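Local structure of putative GH105 family protein (Salmonella enterica subsp. enterica serovar Paratyphi A, 3QWT) at residues A[25-30]-A[375-380]; A[107-112]-A[172-177]; A[153-158]-A[165-170]; A[300-305]-A[369-374]. The protein is of uncertain function but, as a possible member of glycoside hydrolase family 105, probably releases unsaturated uronyl sugars by hydrolysis from the ends of plant polysaccharide fragments. One frame throughout, in Å; residues are numbered along the deposited sequence.

Interaction 1. Residues A[25-30]-A[375-380]; sequences ELKALI and EYLRNY
L26 and L377 mark the closest approach of the two backbones, their CA atoms 7.4 Å apart. Residues 25-30 form regular helix, whereas 375-380 begin as helix and finish in the turns that bring the chain to its C-terminus; the two runs point in roughly opposite directions, and no hydrogen bond joins them. The contact is therefore apolar, and L26 carries much of it. Its CD1 reaches the rim of the Y376 ring near the ring plane, 3.7 Å from Y376 CD1, and also lies 3.5 Å from CE1 of Y380, whose side chain it crosses at about a right angle. One methyl thus fills the corner between two tyrosines. Segments 25-30 and 375-380 come from the first and last long helices of the alpha/alpha toroid, 23-37 and 363-377, the second running on past its helix, so the contact brings the two ends of the ring together. L377 answers with both branches: CD2 sits 3.9 Å from L26 CB, while CD1 meets CD1 of I30 tip to tip at 3.8 Å and touches the aliphatic part of K27 at CG. In I30, CG1 lies anti to the carbonyl carbon (chi1 -62°), and an extended chi2 (172°) carries CD1 on to L377. The tyrosine hydroxyls have partners beyond the two segments: E322 for Y376, the backbone oxygen of I21 for Y380. Helix 67-83 covers another side, with Y79 against K27, I30 and L377.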
loop_
_atom_site.group_PDB
_atom_site.type_symbol
_atom_site.label_atom_id
_atom_site.label_comp_id
_atom_site.label_asym_id
_atom_site.label_seq_id
_atom_site.Cartn_x
_atom_site.Cartn_y
_atom_site.Cartn_z
ATOM N N GLU A 25 48.771 11.794 6.600
ATOM C CA GLU A 25 49.795 11.209 5.759
ATOM C C GLU A 25 49.097 10.447 4.638
ATOM O O GLU A 25 49.454 10.562 3.465
ATOM C CB GLU A 25 50.649 10.257 6.596
ATOM C CG GLU A 25 52.003 9.919 6.012
ATOM C CD GLU A 25 52.911 9.243 7.032
ATOM O OE1 GLU A 25 52.398 8.644 8.007
ATOM O OE2 GLU A 25 54.142 9.327 6.870
ATOM N N LEU A 26 48.092 9.664 5.009
ATOM C CA LEU A 26 47.281 8.954 4.028
ATOM C C LEU A 26 46.719 9.907 2.971
ATOM O O LEU A 26 46.861 9.682 1.765
ATOM C CB LEU A 26 46.143 8.227 4.726
ATOM C CG LEU A 26 46.366 6.738 4.891
ATOM C CD1 LEU A 26 45.436 6.198 5.962
ATOM C CD2 LEU A 26 46.142 6.049 3.559
ATOM N N LYS A 27 46.079 10.976 3.423
ATOM C CA LYS A 27 45.520 11.939 2.484
ATOM C C LYS A 27 46.598 12.504 1.546
ATOM O O LYS A 27 46.386 12.617 0.331
ATOM C CB LYS A 27 44.804 13.063 3.227
ATOM C CG LYS A 27 43.577 12.628 3.971
ATOM C CD LYS A 27 42.797 13.852 4.395
ATOM C CE LYS A 27 41.479 13.497 5.047
ATOM N NZ LYS A 27 40.821 14.720 5.587
ATOM N N ALA A 28 47.754 12.847 2.106
ATOM C CA ALA A 28 48.833 13.390 1.284
ATOM C C ALA A 28 49.289 12.381 0.230
ATOM O O ALA A 28 49.618 12.755 -0.889
ATOM C CB ALA A 28 49.999 13.836 2.151
ATOM N N LEU A 29 49.288 11.100 0.589
ATOM C CA LEU A 29 49.621 10.030 -0.350
ATOM C C LEU A 29 48.584 9.976 -1.486
ATOM O O LEU A 29 48.921 9.921 -2.674
ATOM C CB LEU A 29 49.665 8.699 0.403
ATOM C CG LEU A 29 50.337 7.478 -0.229
ATOM C CD1 LEU A 29 51.779 7.774 -0.621
ATOM C CD2 LEU A 29 50.288 6.314 0.743
ATOM N N ILE A 30 47.312 10.003 -1.117
ATOM C CA ILE A 30 46.261 9.997 -2.120
ATOM C C ILE A 30 46.437 11.176 -3.075
ATOM O O ILE A 30 46.381 11.005 -4.290
ATOM C CB ILE A 30 44.893 9.990 -1.469
ATOM C CG1 ILE A 30 44.751 8.704 -0.650
ATOM C CG2 ILE A 30 43.804 10.078 -2.533
ATOM C CD1 ILE A 30 43.511 8.622 0.208
ATOM N N GLU A 375 38.954 3.591 1.391
ATOM C CA GLU A 375 38.243 2.711 2.292
ATOM C C GLU A 375 39.036 2.591 3.606
ATOM O O GLU A 375 38.457 2.536 4.695
ATOM C CB GLU A 375 37.991 1.352 1.622
ATOM C CG GLU A 375 37.359 0.295 2.525
ATOM C CD GLU A 375 35.935 0.623 2.989
ATOM O OE1 GLU A 375 35.170 1.215 2.220
ATOM O OE2 GLU A 375 35.568 0.260 4.128
ATOM N N TYR A 376 40.362 2.589 3.510
ATOM C CA TYR A 376 41.190 2.468 4.707
ATOM C C TYR A 376 41.080 3.712 5.596
ATOM O O TYR A 376 41.178 3.619 6.828
ATOM C CB TYR A 376 42.644 2.207 4.328
ATOM C CG TYR A 376 43.514 1.762 5.492
ATOM C CD1 TYR A 376 44.493 2.607 6.018
ATOM C CD2 TYR A 376 43.365 0.498 6.055
ATOM C CE1 TYR A 376 45.285 2.215 7.063
ATOM C CE2 TYR A 376 44.168 0.091 7.117
ATOM C CZ TYR A 376 45.126 0.959 7.614
ATOM O OH TYR A 376 45.936 0.582 8.666
ATOM N N LEU A 377 40.861 4.867 4.964
ATOM C CA LEU A 377 40.628 6.116 5.683
ATOM C C LEU A 377 39.417 6.048 6.604
ATOM O O LEU A 377 39.353 6.770 7.596
ATOM C CB LEU A 377 40.462 7.293 4.715
ATOM C CG LEU A 377 41.757 8.056 4.390
ATOM C CD1 LEU A 377 41.485 9.161 3.390
ATOM C CD2 LEU A 377 42.414 8.629 5.646
ATOM N N ARG A 378 38.452 5.195 6.283
ATOM C CA ARG A 378 37.277 5.064 7.149
ATOM C C ARG A 378 37.678 4.609 8.545
ATOM O O ARG A 378 37.018 4.948 9.520
ATOM C CB ARG A 378 36.222 4.133 6.551
ATOM C CG ARG A 378 35.485 4.727 5.355
ATOM C CD ARG A 378 34.366 3.802 4.907
ATOM N NE ARG A 378 33.222 3.845 5.816
ATOM C CZ ARG A 378 32.277 4.782 5.775
ATOM N NH1 ARG A 378 31.259 4.757 6.632
ATOM N NH2 ARG A 378 32.352 5.753 4.871
ATOM N N ASN A 379 38.770 3.857 8.636
ATOM C CA ASN A 379 39.358 3.522 9.940
ATOM C C ASN A 379 39.786 4.736 10.774
ATOM O O ASN A 379 40.080 4.600 11.962
ATOM C CB ASN A 379 40.544 2.568 9.784
ATOM C CG ASN A 379 40.112 1.151 9.503
ATOM O OD1 ASN A 379 38.983 0.771 9.786
ATOM N ND2 ASN A 379 41.013 0.355 8.948
ATOM N N TYR A 380 39.818 5.919 10.165
ATOM C CA TYR A 380 40.214 7.116 10.905
ATOM C C TYR A 380 39.033 7.982 11.316
ATOM O O TYR A 380 39.207 9.133 11.710
ATOM C CB TYR A 380 41.252 7.925 10.126
ATOM C CG TYR A 380 42.521 7.154 9.926
ATOM C CD1 TYR A 380 42.556 6.069 9.067
ATOM C CD2 TYR A 380 43.681 7.486 10.618
ATOM C CE1 TYR A 380 43.710 5.340 8.892
ATOM C CE2 TYR A 380 44.839 6.760 10.450
ATOM C CZ TYR A 380 44.849 5.687 9.585
ATOM O OH TYR A 380 45.991 4.948 9.397
#

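Interaction 2. Residues A[107-112]-A[172-177]; sequences KNVNTM and MMTVLP
V109 and M112, in the loop between helices 86-102 and 114-125, pack against M173 and T174 in the first turns of helix 170-184. The loop is organised by an Asx motif: OD1 of N108 accepts a hydrogen bond from the backbone N of T111 at 2.9 Å. One hydrogen bond crosses the contact, from T174 OG1 to V109 O (2.8 Å), arriving in the carbonyl plane on a lone pair. T174 offers this hydroxyl with OG1 anti to its carbonyl carbon (chi1 -71°), and CG2 of V109 lies beside the same hydroxyl oxygen at 3.5 Å. Packing is tight around the bond. M173 CB comes within 3.2 Å of V109 O, and the selenomethionine M112 lays its CG 3.3 Å from M173 O, in the wider pi-type turn of the helix. Farther along, M112 CG approaches P177 CB more loosely at 4.3 Å. N110 starts away from the helix, yet its OD1 returns to within 3.6 Å of M173 CG, while ND2 binds a glycerol that probably came from the crystallisation liquor. Such an interhelical loop, folded over the start of a neighbouring helix and reaching a bound polyol, is consistent with part of a pocket lining in an alpha/alpha toroid.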
loop_
_atom_site.group_PDB
_atom_site.type_symbol
_atom_site.label_atom_id
_atom_site.label_comp_id
_atom_site.label_asym_id
_atom_site.label_seq_id
_atom_site.Cartn_x
_atom_site.Cartn_y
_atom_site.Cartn_z
ATOM N N LYS A 107 30.878 2.588 -28.666
ATOM C CA LYS A 107 30.358 1.864 -27.511
ATOM C C LYS A 107 30.834 0.415 -27.429
ATOM O O LYS A 107 30.790 -0.326 -28.408
ATOM C CB LYS A 107 28.826 1.900 -27.500
ATOM C CG LYS A 107 28.227 3.309 -27.383
ATOM C CD LYS A 107 26.715 3.244 -27.110
ATOM C CE LYS A 107 26.078 4.631 -27.128
ATOM N NZ LYS A 107 26.039 5.194 -28.520
ATOM N N ASN A 108 31.271 0.024 -26.239
ATOM C CA ASN A 108 31.686 -1.346 -25.966
ATOM C C ASN A 108 31.810 -1.571 -24.462
ATOM O O ASN A 108 31.633 -0.636 -23.675
ATOM C CB ASN A 108 33.010 -1.665 -26.665
ATOM C CG ASN A 108 34.127 -0.728 -26.251
ATOM O OD1 ASN A 108 34.517 -0.681 -25.078
ATOM N ND2 ASN A 108 34.657 0.025 -27.218
ATOM N N VAL A 109 32.141 -2.799 -24.065
ATOM C CA VAL A 109 32.161 -3.160 -22.649
ATOM C C VAL A 109 33.028 -2.192 -21.851
ATOM O O VAL A 109 32.695 -1.844 -20.724
ATOM C CB VAL A 109 32.602 -4.628 -22.423
ATOM C CG1 VAL A 109 34.088 -4.829 -22.755
ATOM C CG2 VAL A 109 32.326 -5.053 -20.990
ATOM N N ASN A 110 34.125 -1.739 -22.459
ATOM C CA ASN A 110 35.110 -0.883 -21.771
ATOM C C ASN A 110 34.837 0.617 -21.762
ATOM O O ASN A 110 34.982 1.280 -20.730
ATOM C CB ASN A 110 36.512 -1.140 -22.305
ATOM C CG ASN A 110 37.022 -2.534 -21.936
ATOM O OD1 ASN A 110 36.674 -3.065 -20.885
ATOM N ND2 ASN A 110 37.842 -3.124 -22.805
ATOM N N THR A 111 34.449 1.164 -22.902
ATOM C CA THR A 111 34.158 2.596 -22.950
ATOM C C THR A 111 32.915 2.965 -22.099
ATOM O O THR A 111 32.623 4.143 -21.871
ATOM C CB THR A 111 33.999 3.066 -24.400
ATOM O OG1 THR A 111 32.943 2.327 -25.030
ATOM C CG2 THR A 111 35.322 2.866 -25.185
HETATM N N MSE A 112 32.218 1.945 -21.610
HETATM C CA MSE A 112 31.058 2.107 -20.719
HETATM C C MSE A 112 31.461 2.557 -19.313
HETATM O O MSE A 112 30.751 3.344 -18.675
HETATM C CB MSE A 112 30.276 0.775 -20.645
HETATM C CG MSE A 112 29.120 0.731 -19.644
HETATM SE SE MSE A 112 27.507 1.715 -20.255
HETATM C CE MSE A 112 27.183 0.741 -21.860
HETATM N N MSE A 172 32.932 -5.137 -13.879
HETATM C CA MSE A 172 33.326 -3.813 -13.427
HETATM C C MSE A 172 32.989 -2.715 -14.447
HETATM O O MSE A 172 32.499 -1.639 -14.075
HETATM C CB MSE A 172 34.829 -3.784 -13.106
HETATM C CG MSE A 172 35.383 -2.418 -12.710
HETATM SE SE MSE A 172 34.821 -1.857 -10.923
HETATM C CE MSE A 172 33.841 -0.246 -11.429
HETATM N N MSE A 173 33.258 -2.989 -15.721
HETATM C CA MSE A 173 33.181 -1.969 -16.768
HETATM C C MSE A 173 31.778 -1.690 -17.329
HETATM O O MSE A 173 31.554 -0.622 -17.895
HETATM C CB MSE A 173 34.092 -2.333 -17.931
HETATM C CG MSE A 173 35.486 -2.777 -17.521
HETATM SE SE MSE A 173 36.304 -1.660 -16.154
HETATM C CE MSE A 173 37.734 -2.918 -15.672
ATOM N N THR A 174 30.852 -2.641 -17.210
ATOM C CA THR A 174 29.498 -2.444 -17.745
ATOM C C THR A 174 28.384 -2.837 -16.782
ATOM O O THR A 174 27.407 -2.114 -16.628
ATOM C CB THR A 174 29.293 -3.178 -19.102
ATOM O OG1 THR A 174 30.046 -2.506 -20.110
ATOM C CG2 THR A 174 27.838 -3.166 -19.533
ATOM N N VAL A 175 28.506 -3.985 -16.139
ATOM C CA VAL A 175 27.437 -4.380 -15.253
ATOM C C VAL A 175 27.211 -3.381 -14.121
ATOM O O VAL A 175 26.100 -2.923 -13.911
ATOM C CB VAL A 175 27.639 -5.759 -14.636
ATOM C CG1 VAL A 175 26.371 -6.131 -13.870
ATOM C CG2 VAL A 175 27.932 -6.772 -15.714
ATOM N N LEU A 176 28.254 -3.058 -13.373
ATOM C CA LEU A 176 28.059 -2.182 -12.232
ATOM C C LEU A 176 27.516 -0.819 -12.671
ATOM O O LEU A 176 26.599 -0.297 -12.051
ATOM C CB LEU A 176 29.345 -2.044 -11.414
ATOM C CG LEU A 176 29.235 -1.082 -10.232
ATOM C CD1 LEU A 176 28.119 -1.500 -9.288
ATOM C CD2 LEU A 176 30.538 -1.032 -9.496
ATOM N N PRO A 177 28.083 -0.235 -13.745
ATOM C CA PRO A 177 27.514 1.033 -14.232
ATOM C C PRO A 177 26.041 0.902 -14.584
ATOM O O PRO A 177 25.255 1.804 -14.300
ATOM C CB PRO A 177 28.336 1.327 -15.492
ATOM C CG PRO A 177 29.660 0.672 -15.227
ATOM C CD PRO A 177 29.380 -0.545 -14.383
#

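Interaction 3. Residues A[153-158]-A[165-170]; sequences MQHITL and QMWDDT
H155 and W167 form the dense part of this contact, an offset stack with the imidazole and the six-membered ring nearly parallel (10°) and their centroids 4.1 Å apart. CD2 of H155 lies over the indole face, 3.3 Å from W167 CD2, and CB of H155 covers the five-membered ring in a CH-pi contact. The imidazole is held in rotation by ND1, 2.8 Å from T170 OG1 in a hydrogen bond whose donor is not settled; NE2 binds a glycerol, probably from the crystallisation liquor. H155 N adds a nearly straight bond to Q165 O (3.0 Å). In turn, W167 NE1 donates in the ring plane to Q165 OE1 at 2.7 Å, fixing the indole. Away from the rings the fit is looser. A water accepts from W167 N and donates to M153 O at 2.9 Å, and M153 CB comes no closer than 4.1 Å to T170 CG2. Q165 remains partly exposed, and M166 starts away from 153-158, its side chain packing on H201 and N204 of helix 188-205. Strand 165-167 pairs antiparallel with strand 216-218, helix 170-184 starts at T170, and M153 rests against T174 and L178 of that helix.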
loop_
_atom_site.group_PDB
_atom_site.type_symbol
_atom_site.label_atom_id
_atom_site.label_comp_id
_atom_site.label_asym_id
_atom_site.label_seq_id
_atom_site.Cartn_x
_atom_site.Cartn_y
_atom_site.Cartn_z
HETATM N N MSE A 153 26.435 -11.170 -21.415
HETATM C CA MSE A 153 27.072 -10.010 -22.025
HETATM C C MSE A 153 28.408 -10.401 -22.657
HETATM O O MSE A 153 29.273 -10.994 -22.004
HETATM C CB MSE A 153 27.263 -8.909 -21.003
HETATM C CG MSE A 153 25.942 -8.268 -20.615
HETATM SE SE MSE A 153 26.252 -6.635 -19.636
HETATM C CE MSE A 153 24.525 -5.771 -19.910
ATOM N N GLN A 154 28.560 -10.098 -23.941
ATOM C CA GLN A 154 29.775 -10.472 -24.640
ATOM C C GLN A 154 30.831 -9.412 -24.373
ATOM O O GLN A 154 30.558 -8.219 -24.505
ATOM C CB GLN A 154 29.510 -10.618 -26.133
ATOM C CG GLN A 154 30.742 -10.958 -26.948
ATOM C CD GLN A 154 30.381 -11.308 -28.366
ATOM O OE1 GLN A 154 29.622 -12.257 -28.618
ATOM N NE2 GLN A 154 30.901 -10.533 -29.309
ATOM N N HIS A 155 32.025 -9.837 -23.964
ATOM C CA HIS A 155 33.076 -8.871 -23.667
ATOM C C HIS A 155 33.627 -8.243 -24.947
ATOM O O HIS A 155 34.783 -8.478 -25.312
ATOM C CB HIS A 155 34.206 -9.497 -22.839
ATOM C CG HIS A 155 35.157 -8.489 -22.269
ATOM N ND1 HIS A 155 34.906 -7.814 -21.092
ATOM C CD2 HIS A 155 36.344 -8.024 -22.723
ATOM C CE1 HIS A 155 35.909 -6.991 -20.837
ATOM N NE2 HIS A 155 36.794 -7.098 -21.812
ATOM N N ILE A 156 32.797 -7.445 -25.627
ATOM C CA ILE A 156 33.229 -6.759 -26.833
ATOM C C ILE A 156 33.975 -5.463 -26.520
ATOM O O ILE A 156 33.567 -4.660 -25.687
ATOM C CB ILE A 156 32.075 -6.485 -27.821
ATOM C CG1 ILE A 156 32.626 -5.881 -29.118
ATOM C CG2 ILE A 156 31.070 -5.540 -27.218
ATOM C CD1 ILE A 156 31.559 -5.614 -30.158
ATOM N N THR A 157 35.060 -5.262 -27.244
ATOM C CA THR A 157 36.062 -4.273 -26.902
ATOM C C THR A 157 36.259 -3.242 -28.028
ATOM O O THR A 157 35.656 -3.368 -29.093
ATOM C CB THR A 157 37.341 -5.053 -26.568
ATOM O OG1 THR A 157 37.315 -5.386 -25.175
ATOM C CG2 THR A 157 38.604 -4.319 -26.930
ATOM N N LEU A 158 37.062 -2.206 -27.789
ATOM C CA LEU A 158 37.405 -1.265 -28.855
ATOM C C LEU A 158 38.055 -2.022 -30.007
ATOM O O LEU A 158 37.848 -1.692 -31.181
ATOM C CB LEU A 158 38.379 -0.192 -28.354
ATOM C CG LEU A 158 37.833 1.070 -27.680
ATOM C CD1 LEU A 158 38.934 1.778 -26.911
ATOM C CD2 LEU A 158 37.219 2.023 -28.708
ATOM N N GLN A 165 32.491 -14.727 -25.981
ATOM C CA GLN A 165 33.309 -14.707 -24.759
ATOM C C GLN A 165 32.695 -13.862 -23.644
ATOM O O GLN A 165 32.084 -12.805 -23.910
ATOM C CB GLN A 165 34.714 -14.157 -25.033
ATOM C CG GLN A 165 35.558 -14.941 -26.009
ATOM C CD GLN A 165 36.938 -14.302 -26.181
ATOM O OE1 GLN A 165 37.420 -13.613 -25.282
ATOM N NE2 GLN A 165 37.568 -14.522 -27.331
HETATM N N MSE A 166 32.891 -14.331 -22.407
HETATM C CA MSE A 166 32.537 -13.594 -21.188
HETATM C C MSE A 166 33.788 -13.451 -20.310
HETATM O O MSE A 166 34.520 -14.422 -20.104
HETATM C CB MSE A 166 31.429 -14.318 -20.419
HETATM C CG MSE A 166 30.083 -14.361 -21.143
HETATM SE SE MSE A 166 28.609 -15.280 -20.202
HETATM C CE MSE A 166 28.343 -14.080 -18.659
ATOM N N TRP A 167 34.050 -12.248 -19.807
ATOM C CA TRP A 167 35.235 -12.033 -18.963
ATOM C C TRP A 167 34.862 -11.508 -17.584
ATOM O O TRP A 167 33.832 -10.841 -17.430
ATOM C CB TRP A 167 36.185 -11.001 -19.593
ATOM C CG TRP A 167 36.717 -11.332 -20.949
ATOM C CD1 TRP A 167 36.245 -12.267 -21.813
ATOM C CD2 TRP A 167 37.833 -10.710 -21.596
ATOM N NE1 TRP A 167 36.995 -12.265 -22.965
ATOM C CE2 TRP A 167 37.972 -11.314 -22.859
ATOM C CE3 TRP A 167 38.724 -9.701 -21.228
ATOM C CZ2 TRP A 167 38.980 -10.950 -23.762
ATOM C CZ3 TRP A 167 39.719 -9.329 -22.128
ATOM C CH2 TRP A 167 39.841 -9.961 -23.378
ATOM N N ASP A 168 35.725 -11.759 -16.598
ATOM C CA ASP A 168 35.606 -11.090 -15.298
ATOM C C ASP A 168 35.338 -9.577 -15.446
ATOM O O ASP A 168 34.445 -9.033 -14.817
ATOM C CB ASP A 168 36.899 -11.238 -14.500
ATOM C CG ASP A 168 37.347 -12.698 -14.342
ATOM O OD1 ASP A 168 36.576 -13.627 -14.649
ATOM O OD2 ASP A 168 38.484 -12.915 -13.896
ATOM N N ASP A 169 36.166 -8.926 -16.260
ATOM C CA ASP A 169 36.252 -7.481 -16.351
ATOM C C ASP A 169 34.878 -6.858 -16.675
ATOM O O ASP A 169 34.577 -5.727 -16.292
ATOM C CB ASP A 169 37.301 -7.081 -17.415
ATOM C CG ASP A 169 38.681 -7.777 -17.202
ATOM O OD1 ASP A 169 39.693 -7.084 -16.928
ATOM O OD2 ASP A 169 38.759 -9.021 -17.315
ATOM N N THR A 170 34.046 -7.602 -17.385
ATOM C CA THR A 170 32.729 -7.109 -17.735
ATOM C C THR A 170 31.998 -6.679 -16.479
ATOM O O THR A 170 31.251 -5.724 -16.519
ATOM C CB THR A 170 31.921 -8.167 -18.476
ATOM O OG1 THR A 170 32.624 -8.534 -19.666
ATOM C CG2 THR A 170 30.543 -7.651 -18.846
HETATM O O HOH W 1 31.383 -10.671 -20.060
#

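Interaction 4. Residues A[300-305]-A[369-374]; sequences FAYGIL and AMLCLT
Y302 and C372 bring helices 294-309 and 363-377 very close, their CA atoms 3.9 Å apart; the axes of the two short segments approach to 7.9 Å and run in the same general direction, 28° apart. Small groups make this possible: CB of A301 lies 3.7 Å from CB of C372, which also touches the backbone N of Y302. C372 places SG between its backbone N and carbonyl carbon (chi1 67°), leaving CB as the atom that fills the interface. The ring of Y302 swings to one side of that point, CG anti to the backbone N (chi1 172°). Its CD1 comes within 3.4 Å of L371 O, and L371 CD2 sits over one face of the ring, displaced toward the rim, 4.2 Å from Y302 CE1. The tyrosine hydroxyl is anchored outside the contact by D243 and K306. On the next turn L305 sends CD1 to 3.7 Å from C372 O. Within helix 363-377, T374 OG1 turns back to M370 O (2.7 Å), an oxygen that also accepts from T374 N on the opposite face of its plane. Helices running in the same general direction, with a helix between them in sequence (318-330) packed against both through I325, fit the alpha/alpha toroid.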
loop_
_atom_site.group_PDB
_atom_site.type_symbol
_atom_site.label_atom_id
_atom_site.label_comp_id
_atom_site.label_asym_id
_atom_site.label_seq_id
_atom_site.Cartn_x
_atom_site.Cartn_y
_atom_site.Cartn_z
ATOM N N PHE A 300 41.827 -5.899 -4.191
ATOM C CA PHE A 300 41.622 -6.879 -3.146
ATOM C C PHE A 300 41.534 -6.194 -1.793
ATOM O O PHE A 300 40.610 -6.430 -1.025
ATOM C CB PHE A 300 42.768 -7.875 -3.160
ATOM C CG PHE A 300 42.715 -8.836 -4.306
ATOM C CD1 PHE A 300 41.499 -9.206 -4.860
ATOM C CD2 PHE A 300 43.881 -9.383 -4.824
ATOM C CE1 PHE A 300 41.447 -10.109 -5.911
ATOM C CE2 PHE A 300 43.835 -10.288 -5.874
ATOM C CZ PHE A 300 42.620 -10.647 -6.421
ATOM N N ALA A 301 42.493 -5.321 -1.516
ATOM C CA ALA A 301 42.497 -4.588 -0.265
ATOM C C ALA A 301 41.164 -3.882 -0.099
ATOM O O ALA A 301 40.512 -4.003 0.935
ATOM C CB ALA A 301 43.637 -3.582 -0.240
ATOM N N TYR A 302 40.752 -3.152 -1.131
ATOM C CA TYR A 302 39.500 -2.418 -1.062
ATOM C C TYR A 302 38.330 -3.315 -0.670
ATOM O O TYR A 302 37.648 -3.065 0.327
ATOM C CB TYR A 302 39.198 -1.731 -2.385
ATOM C CG TYR A 302 37.812 -1.119 -2.412
ATOM C CD1 TYR A 302 37.554 0.091 -1.783
ATOM C CD2 TYR A 302 36.759 -1.761 -3.052
ATOM C CE1 TYR A 302 36.288 0.647 -1.799
ATOM C CE2 TYR A 302 35.495 -1.216 -3.074
ATOM C CZ TYR A 302 35.259 -0.010 -2.448
ATOM O OH TYR A 302 33.993 0.543 -2.472
ATOM N N GLY A 303 38.112 -4.363 -1.453
ATOM C CA GLY A 303 36.961 -5.231 -1.262
ATOM C C GLY A 303 36.954 -5.901 0.090
ATOM O O GLY A 303 35.927 -5.942 0.778
ATOM N N ILE A 304 38.105 -6.438 0.476
ATOM C CA ILE A 304 38.218 -7.111 1.756
ATOM C C ILE A 304 37.928 -6.135 2.888
ATOM O O ILE A 304 37.210 -6.458 3.826
ATOM C CB ILE A 304 39.586 -7.767 1.920
ATOM C CG1 ILE A 304 39.761 -8.846 0.850
ATOM C CG2 ILE A 304 39.729 -8.365 3.318
ATOM C CD1 ILE A 304 41.140 -9.514 0.840
ATOM N N LEU A 305 38.460 -4.929 2.785
ATOM C CA LEU A 305 38.161 -3.902 3.771
ATOM C C LEU A 305 36.670 -3.626 3.835
ATOM O O LEU A 305 36.086 -3.592 4.910
ATOM C CB LEU A 305 38.888 -2.607 3.425
ATOM C CG LEU A 305 40.345 -2.509 3.847
ATOM C CD1 LEU A 305 40.993 -1.246 3.273
ATOM C CD2 LEU A 305 40.419 -2.540 5.363
ATOM N N ALA A 369 44.775 2.117 -6.107
ATOM C CA ALA A 369 45.446 2.536 -4.887
ATOM C C ALA A 369 44.543 3.481 -4.091
ATOM O O ALA A 369 44.417 3.352 -2.875
ATOM C CB ALA A 369 46.785 3.187 -5.188
HETATM N N MSE A 370 43.894 4.426 -4.760
HETATM C CA MSE A 370 43.110 5.377 -3.988
HETATM C C MSE A 370 41.795 4.787 -3.531
HETATM O O MSE A 370 41.279 5.160 -2.484
HETATM C CB MSE A 370 42.971 6.755 -4.671
HETATM C CG MSE A 370 42.267 6.818 -6.013
HETATM SE SE MSE A 370 42.656 8.554 -6.904
HETATM C CE MSE A 370 44.056 7.929 -8.081
ATOM N N LEU A 371 41.270 3.841 -4.298
ATOM C CA LEU A 371 40.086 3.117 -3.867
ATOM C C LEU A 371 40.359 2.493 -2.506
ATOM O O LEU A 371 39.670 2.791 -1.526
ATOM C CB LEU A 371 39.706 2.024 -4.873
ATOM C CG LEU A 371 38.615 2.270 -5.915
ATOM C CD1 LEU A 371 38.405 0.990 -6.697
ATOM C CD2 LEU A 371 37.293 2.732 -5.270
ATOM N N CYS A 372 41.373 1.628 -2.445
ATOM C CA CYS A 372 41.648 0.888 -1.218
ATOM C C CYS A 372 42.099 1.830 -0.114
ATOM O O CYS A 372 41.772 1.626 1.052
ATOM C CB CYS A 372 42.681 -0.226 -1.445
ATOM S SG CYS A 372 44.387 0.306 -1.841
ATOM N N LEU A 373 42.831 2.877 -0.480
ATOM C CA LEU A 373 43.336 3.791 0.532
ATOM C C LEU A 373 42.190 4.632 1.101
ATOM O O LEU A 373 42.205 4.996 2.284
ATOM C CB LEU A 373 44.494 4.660 0.007
ATOM C CG LEU A 373 45.816 3.943 -0.280
ATOM C CD1 LEU A 373 46.834 4.900 -0.902
ATOM C CD2 LEU A 373 46.381 3.317 0.977
ATOM N N THR A 374 41.178 4.905 0.283
ATOM C CA THR A 374 40.017 5.664 0.762
ATOM C C THR A 374 39.157 4.859 1.716
ATOM O O THR A 374 38.676 5.368 2.728
ATOM C CB THR A 374 39.151 6.171 -0.385
ATOM O OG1 THR A 374 39.919 7.062 -1.200
ATOM C CG2 THR A 374 37.946 6.911 0.165
#

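How the interactions relate
The four contacts fall into two pairs. Interactions 1 and 4 share helix 363-377, with centres 10 Å apart, and meet where E375 packs on Y302 and L305 and where L26 touches L373. Interactions 2 and 3 have centres 9 Å apart; V109 N probably bonds to I156 O, and strand 165-167 leads into helix 170-184. The pairs do not touch: the centres of interactions 1 and 2 are 28 Å apart, though interactions 2 and 4 approach to about 6 Å at their nearest atoms. In sequence, 25-30 and 375-380 enclose all the others, interaction 3 falls within the span of interaction 2, and interaction 4 follows both. Interaction 1 thus brings the first and last long helices together, while interactions 2 and 3 gather loops near bound glycerol, perhaps marking a pocket.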